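Local coordinates for protein trichosurin (Trichosurus vulpecula, PDB 2RA6) that probably carries small hydrophobic molecules in possum milk whey and here holds 4-ethylphenol inside its lipocalin beta barrel, at residues I54-S58 and G59-G63; T67-G71 and Q72-L76. The protein carries 1 engineered substitution. All coordinates share one frame; numbering follows the deposited sequence.

Contact 1: I54-S58 and G59-G63; sequences ITVES and GNLNG. With ETY (4-ethylphenol), chain P.
Thr-55 and Asn-62 form a hydrogen-bonded antiparallel pair, with Asn-62 N to Thr-55 O at 2.8 Å and the return bond from Thr-55 N to Asn-62 O almost as short. A water also bridges Asn-62 O and Thr-55 OG1. Glu-57 and Asn-60 pair likewise and close a type I' turn over Ser-58 and Gly-59. Here Asn-60 N reaches Glu-57 O at 2.7 Å from well above the carbonyl plane, consistent with the tight reversal.

Among the side chains, Glu-57 extends with CG opposite the backbone N (chi1 175°), carrying its carboxylate diagonally across to Asn-62. Glu-57 OE2 takes Asn-62 ND2 at 3.0 Å on its anti lone pair, in a bent bond with the carboxylate and amide planes 71° apart. Thr-79 holds the amide's other end, OD1.

The opposite face is apolar. Val-56 and Leu-61 lie side by side, with Val-56 CG2 3.7 Å from Leu-61 CD2, and Ile-54 CG2 rests near Leu-61 CB.

The ligand meets this face and the backbone. Leu-61 CB touches 4-ethylphenol C6 at 3.7 Å, Gly-63 N donates to its O1 at 3.0 Å, and that O1 lies 2.6 Å from Leu-61 O, to which its proton may go. The whole is a beta hairpin with a two-residue type I' turn in the lipocalin barrel, whose strand 60-69 supplies Leu-61 and Gly-63 to the 4-ethylphenol pocket.

Contact 2: T67-G71 and Q72-L76; sequences TRKNG and QCIPL
Thr-67 O is met from strand 72-82 by three groups of two residues: Ile-74 N makes the hydrogen bond at 2.9 Å, Cys-73 CA adds a CA-H...O contact at 3.5 Å, and Ile-74 CG1 packs against the same oxygen at 3.3 Å. The setting is a beta hairpin of the lipocalin barrel, in which strand 60-69 turns back through Asn-70 and Gly-71 into strand 72-82.

Thr-67 and Ile-74 are a hydrogen-bonded pair, the second bond running from Thr-67 N to Ile-74 O. One residue on, Arg-68 and Cys-73 form a non-hydrogen-bonded pair, and both side chains go to the face opposite that of Thr-67 and Ile-74. Arg-68 NH1 makes a salt bridge with Glu-43, while Cys-73 is joined to Cys-166 by the disulfide that ties the C-terminus to this hairpin.

Nearer the turn, Lys-69 N gives a short, nearly straight bond to Gln-72 O at 2.8 Å (171° at the hydrogen). The return bond, Gln-72 N to Lys-69 O, is bent where the chain reverses. Asn-70 and Gly-71 both have positive phi, which lets the chain reverse within two residues.

Ile-74 carries CG1 in the crowded position between N and the carbonyl carbon (chi1 59°), which brings CG1 over Thr-67 O and CD1 to 3.7 Å from Lys-69 CB. At the far end Thr-67 and Leu-76 cross obliquely. Thr-67 OG1, hydrogen-bonded to Asn-49 OD1, also sits against the leucine branch: Leu-76 CD2 lies 3.6 Å from Thr-67 OG1.

How the contacts relate
Contacts 1 and 2 are successive hairpins in one antiparallel sheet, and strand 60-69 belongs to both: it opens at the turn of contact 1 and ends at the turn of contact 2. Their centres lie about 22 Å apart, and their side chains do not touch. From contact 1, Leu-61 and Gly-63 bond through the backbone to Ala-80 and Leu-78, further along the strand that begins in contact 2. Contact 2 is a surface hairpin; the side chain of Leu-76 still comes to about 8 Å from 4-ethylphenol at nearest atoms. Contact 1 thus belongs to the binding site, contact 2 to the surface hairpin tied to the C-terminus by the disulfide.

Contact 1: I54-S58 and G59-G63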
loop_
_atom_site.group_PDB
_atom_site.type_symbol
_atom_site.label_atom_id
_atom_site.label_comp_id
_atom_site.label_asym_id
_atom_site.label_seq_id
_atom_site.Cartn_x
_atom_site.Cartn_y
_atom_site.Cartn_z
ATOM N N ILE B 54 -12.417 9.967 15.664
ATOM C CA ILE B 54 -12.817 9.569 14.326
ATOM C C ILE B 54 -14.320 9.381 14.341
ATOM O O ILE B 54 -14.860 8.693 15.210
ATOM C CB ILE B 54 -12.156 8.243 13.902
ATOM C CG1 ILE B 54 -10.635 8.418 13.829
ATOM C CG2 ILE B 54 -12.703 7.801 12.551
ATOM C CD1 ILE B 54 -9.882 7.124 13.517
ATOM N N THR B 55 -14.996 10.017 13.393
ATOM C CA THR B 55 -16.443 9.897 13.285
ATOM C C THR B 55 -16.755 9.316 11.920
ATOM O O THR B 55 -16.290 9.822 10.900
ATOM C CB THR B 55 -17.135 11.265 13.419
ATOM O OG1 THR B 55 -16.830 11.835 14.699
ATOM C CG2 THR B 55 -18.640 11.104 13.289
ATOM N N VAL B 56 -17.534 8.243 11.903
ATOM C CA VAL B 56 -17.899 7.597 10.653
ATOM C C VAL B 56 -19.196 8.184 10.105
ATOM O O VAL B 56 -20.224 8.182 10.784
ATOM C CB VAL B 56 -18.085 6.077 10.846
ATOM C CG1 VAL B 56 -18.425 5.419 9.519
ATOM C CG2 VAL B 56 -16.818 5.469 11.433
ATOM N N GLU B 57 -19.139 8.692 8.877
ATOM C CA GLU B 57 -20.307 9.275 8.228
ATOM C C GLU B 57 -20.391 8.819 6.776
ATOM O O GLU B 57 -19.454 9.014 6.002
ATOM C CB GLU B 57 -20.244 10.804 8.271
ATOM C CG GLU B 57 -21.375 11.478 7.500
ATOM C CD GLU B 57 -21.166 12.969 7.316
ATOM O OE1 GLU B 57 -22.002 13.605 6.639
ATOM O OE2 GLU B 57 -20.171 13.506 7.844
ATOM N N SER B 58 -21.517 8.217 6.409
ATOM C CA SER B 58 -21.713 7.736 5.046
ATOM C C SER B 58 -20.569 6.813 4.637
ATOM O O SER B 58 -20.143 6.809 3.481
ATOM C CB SER B 58 -21.791 8.918 4.075
ATOM O OG SER B 58 -22.855 9.791 4.416
ATOM N N GLY B 59 -20.071 6.037 5.594
ATOM C CA GLY B 59 -18.982 5.124 5.307
ATOM C C GLY B 59 -17.618 5.788 5.262
ATOM O O GLY B 59 -16.599 5.104 5.167
ATOM N N ASN B 60 -17.586 7.116 5.329
ATOM C CA ASN B 60 -16.321 7.846 5.291
ATOM C C ASN B 60 -15.805 8.081 6.709
ATOM O O ASN B 60 -16.579 8.085 7.665
ATOM C CB ASN B 60 -16.493 9.194 4.583
ATOM C CG ASN B 60 -17.102 9.058 3.199
ATOM O OD1 ASN B 60 -16.682 8.222 2.402
ATOM N ND2 ASN B 60 -18.091 9.893 2.905
ATOM N N LEU B 61 -14.497 8.273 6.846
ATOM C CA LEU B 61 -13.910 8.506 8.159
ATOM C C LEU B 61 -13.529 9.967 8.346
ATOM O O LEU B 61 -12.629 10.471 7.675
ATOM C CB LEU B 61 -12.666 7.634 8.343
ATOM C CG LEU B 61 -12.847 6.128 8.140
ATOM C CD1 LEU B 61 -11.538 5.416 8.444
ATOM C CD2 LEU B 61 -13.956 5.613 9.055
ATOM N N ASN B 62 -14.219 10.651 9.252
ATOM C CA ASN B 62 -13.910 12.047 9.523
ATOM C C ASN B 62 -12.984 12.091 10.731
ATOM O O ASN B 62 -13.398 11.816 11.858
ATOM C CB ASN B 62 -15.187 12.841 9.810
ATOM C CG ASN B 62 -16.112 12.906 8.609
ATOM O OD1 ASN B 62 -15.665 13.098 7.476
ATOM N ND2 ASN B 62 -17.409 12.762 8.850
ATOM N N GLY B 63 -11.724 12.429 10.487
ATOM C CA GLY B 63 -10.767 12.479 11.568
ATOM C C GLY B 63 -10.429 13.876 12.043
ATOM O O GLY B 63 -10.342 14.819 11.256
HETATM C C8 ETY P . -5.525 7.968 10.594
HETATM C C7 ETY P . -6.620 7.483 9.638
HETATM C CG ETY P . -7.581 8.561 9.218
HETATM C C3 ETY P . -7.228 9.505 8.219
HETATM C C2 ETY P . -8.130 10.517 7.823
HETATM C C5 ETY P . -8.873 8.657 9.816
HETATM C C6 ETY P . -9.782 9.667 9.426
HETATM C C1 ETY P . -9.401 10.593 8.428
HETATM O O1 ETY P . -10.278 11.570 8.042
HETATM O O HOH W 1 -14.094 13.109 14.192
#

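Contact 2: T67-G71 and Q72-L76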
loop_
_atom_site.group_PDB
_atom_site.type_symbol
_atom_site.label_atom_id
_atom_site.label_comp_id
_atom_site.label_asym_id
_atom_site.label_seq_id
_atom_site.Cartn_x
_atom_site.Cartn_y
_atom_site.Cartn_z
ATOM N N THR B 67 -1.948 19.172 15.445
ATOM C CA THR B 67 -0.615 19.251 14.867
ATOM C C THR B 67 0.091 20.375 15.605
ATOM O O THR B 67 -0.541 21.367 15.968
ATOM C CB THR B 67 -0.649 19.632 13.374
ATOM O OG1 THR B 67 -1.611 18.825 12.683
ATOM C CG2 THR B 67 0.728 19.424 12.757
ATOM N N ARG B 68 1.392 20.222 15.829
ATOM C CA ARG B 68 2.166 21.246 16.523
ATOM C C ARG B 68 2.749 22.234 15.519
ATOM O O ARG B 68 3.480 21.847 14.607
ATOM C CB ARG B 68 3.307 20.609 17.325
ATOM C CG ARG B 68 4.153 21.609 18.103
ATOM C CD ARG B 68 5.373 20.947 18.733
ATOM N NE ARG B 68 6.226 21.920 19.410
ATOM C CZ ARG B 68 7.369 21.623 20.024
ATOM N NH1 ARG B 68 7.806 20.371 20.051
ATOM N NH2 ARG B 68 8.074 22.582 20.612
ATOM N N LYS B 69 2.417 23.509 15.690
ATOM C CA LYS B 69 2.912 24.559 14.809
ATOM C C LYS B 69 3.226 25.808 15.628
ATOM O O LYS B 69 2.328 26.429 16.201
ATOM C CB LYS B 69 1.871 24.888 13.734
ATOM C CG LYS B 69 2.358 25.875 12.678
ATOM C CD LYS B 69 3.557 25.323 11.919
ATOM C CE LYS B 69 4.069 26.306 10.874
ATOM N NZ LYS B 69 3.036 26.641 9.850
ATOM N N ASN B 70 4.507 26.162 15.684
ATOM C CA ASN B 70 4.957 27.330 16.433
ATOM C C ASN B 70 4.522 27.251 17.896
ATOM O O ASN B 70 3.918 28.185 18.428
ATOM C CB ASN B 70 4.408 28.606 15.790
ATOM C CG ASN B 70 4.779 28.724 14.322
ATOM O OD1 ASN B 70 5.956 28.671 13.960
ATOM N ND2 ASN B 70 3.775 28.888 13.468
ATOM N N GLY B 71 4.832 26.127 18.535
ATOM C CA GLY B 71 4.476 25.935 19.929
ATOM C C GLY B 71 2.985 25.995 20.198
ATOM O O GLY B 71 2.562 26.209 21.334
ATOM N N GLN B 72 2.185 25.801 19.153
ATOM C CA GLN B 72 0.732 25.836 19.282
ATOM C C GLN B 72 0.094 24.572 18.715
ATOM O O GLN B 72 0.486 24.096 17.651
ATOM C CB GLN B 72 0.165 27.052 18.543
ATOM C CG GLN B 72 0.511 28.400 19.162
ATOM C CD GLN B 72 -0.128 28.600 20.523
ATOM O OE1 GLN B 72 0.270 27.978 21.510
ATOM N NE2 GLN B 72 -1.134 29.468 20.580
ATOM N N CYS B 73 -0.892 24.033 19.428
ATOM C CA CYS B 73 -1.588 22.835 18.972
ATOM C C CYS B 73 -2.769 23.246 18.103
ATOM O O CYS B 73 -3.826 23.620 18.614
ATOM C CB CYS B 73 -2.090 22.012 20.162
ATOM S SG CYS B 73 -0.786 21.278 21.204
ATOM N N ILE B 74 -2.587 23.177 16.788
ATOM C CA ILE B 74 -3.644 23.561 15.861
ATOM C C ILE B 74 -4.468 22.378 15.367
ATOM O O ILE B 74 -3.941 21.297 15.104
ATOM C CB ILE B 74 -3.072 24.310 14.639
ATOM C CG1 ILE B 74 -2.055 23.431 13.910
ATOM C CG2 ILE B 74 -2.425 25.616 15.094
ATOM C CD1 ILE B 74 -1.520 24.043 12.625
ATOM N N PRO B 75 -5.787 22.568 15.254
ATOM C CA PRO B 75 -6.694 21.521 14.789
ATOM C C PRO B 75 -6.473 21.184 13.315
ATOM O O PRO B 75 -6.108 22.047 12.512
ATOM C CB PRO B 75 -8.074 22.124 15.043
ATOM C CG PRO B 75 -7.838 22.997 16.234
ATOM C CD PRO B 75 -6.549 23.678 15.853
ATOM N N LEU B 76 -6.689 19.918 12.979
ATOM C CA LEU B 76 -6.543 19.429 11.616
ATOM C C LEU B 76 -7.688 18.461 11.366
ATOM O O LEU B 76 -7.778 17.415 12.012
ATOM C CB LEU B 76 -5.203 18.705 11.443
ATOM C CG LEU B 76 -4.952 18.021 10.093
ATOM C CD1 LEU B 76 -4.902 19.067 8.991
ATOM C CD2 LEU B 76 -3.647 17.237 10.140
#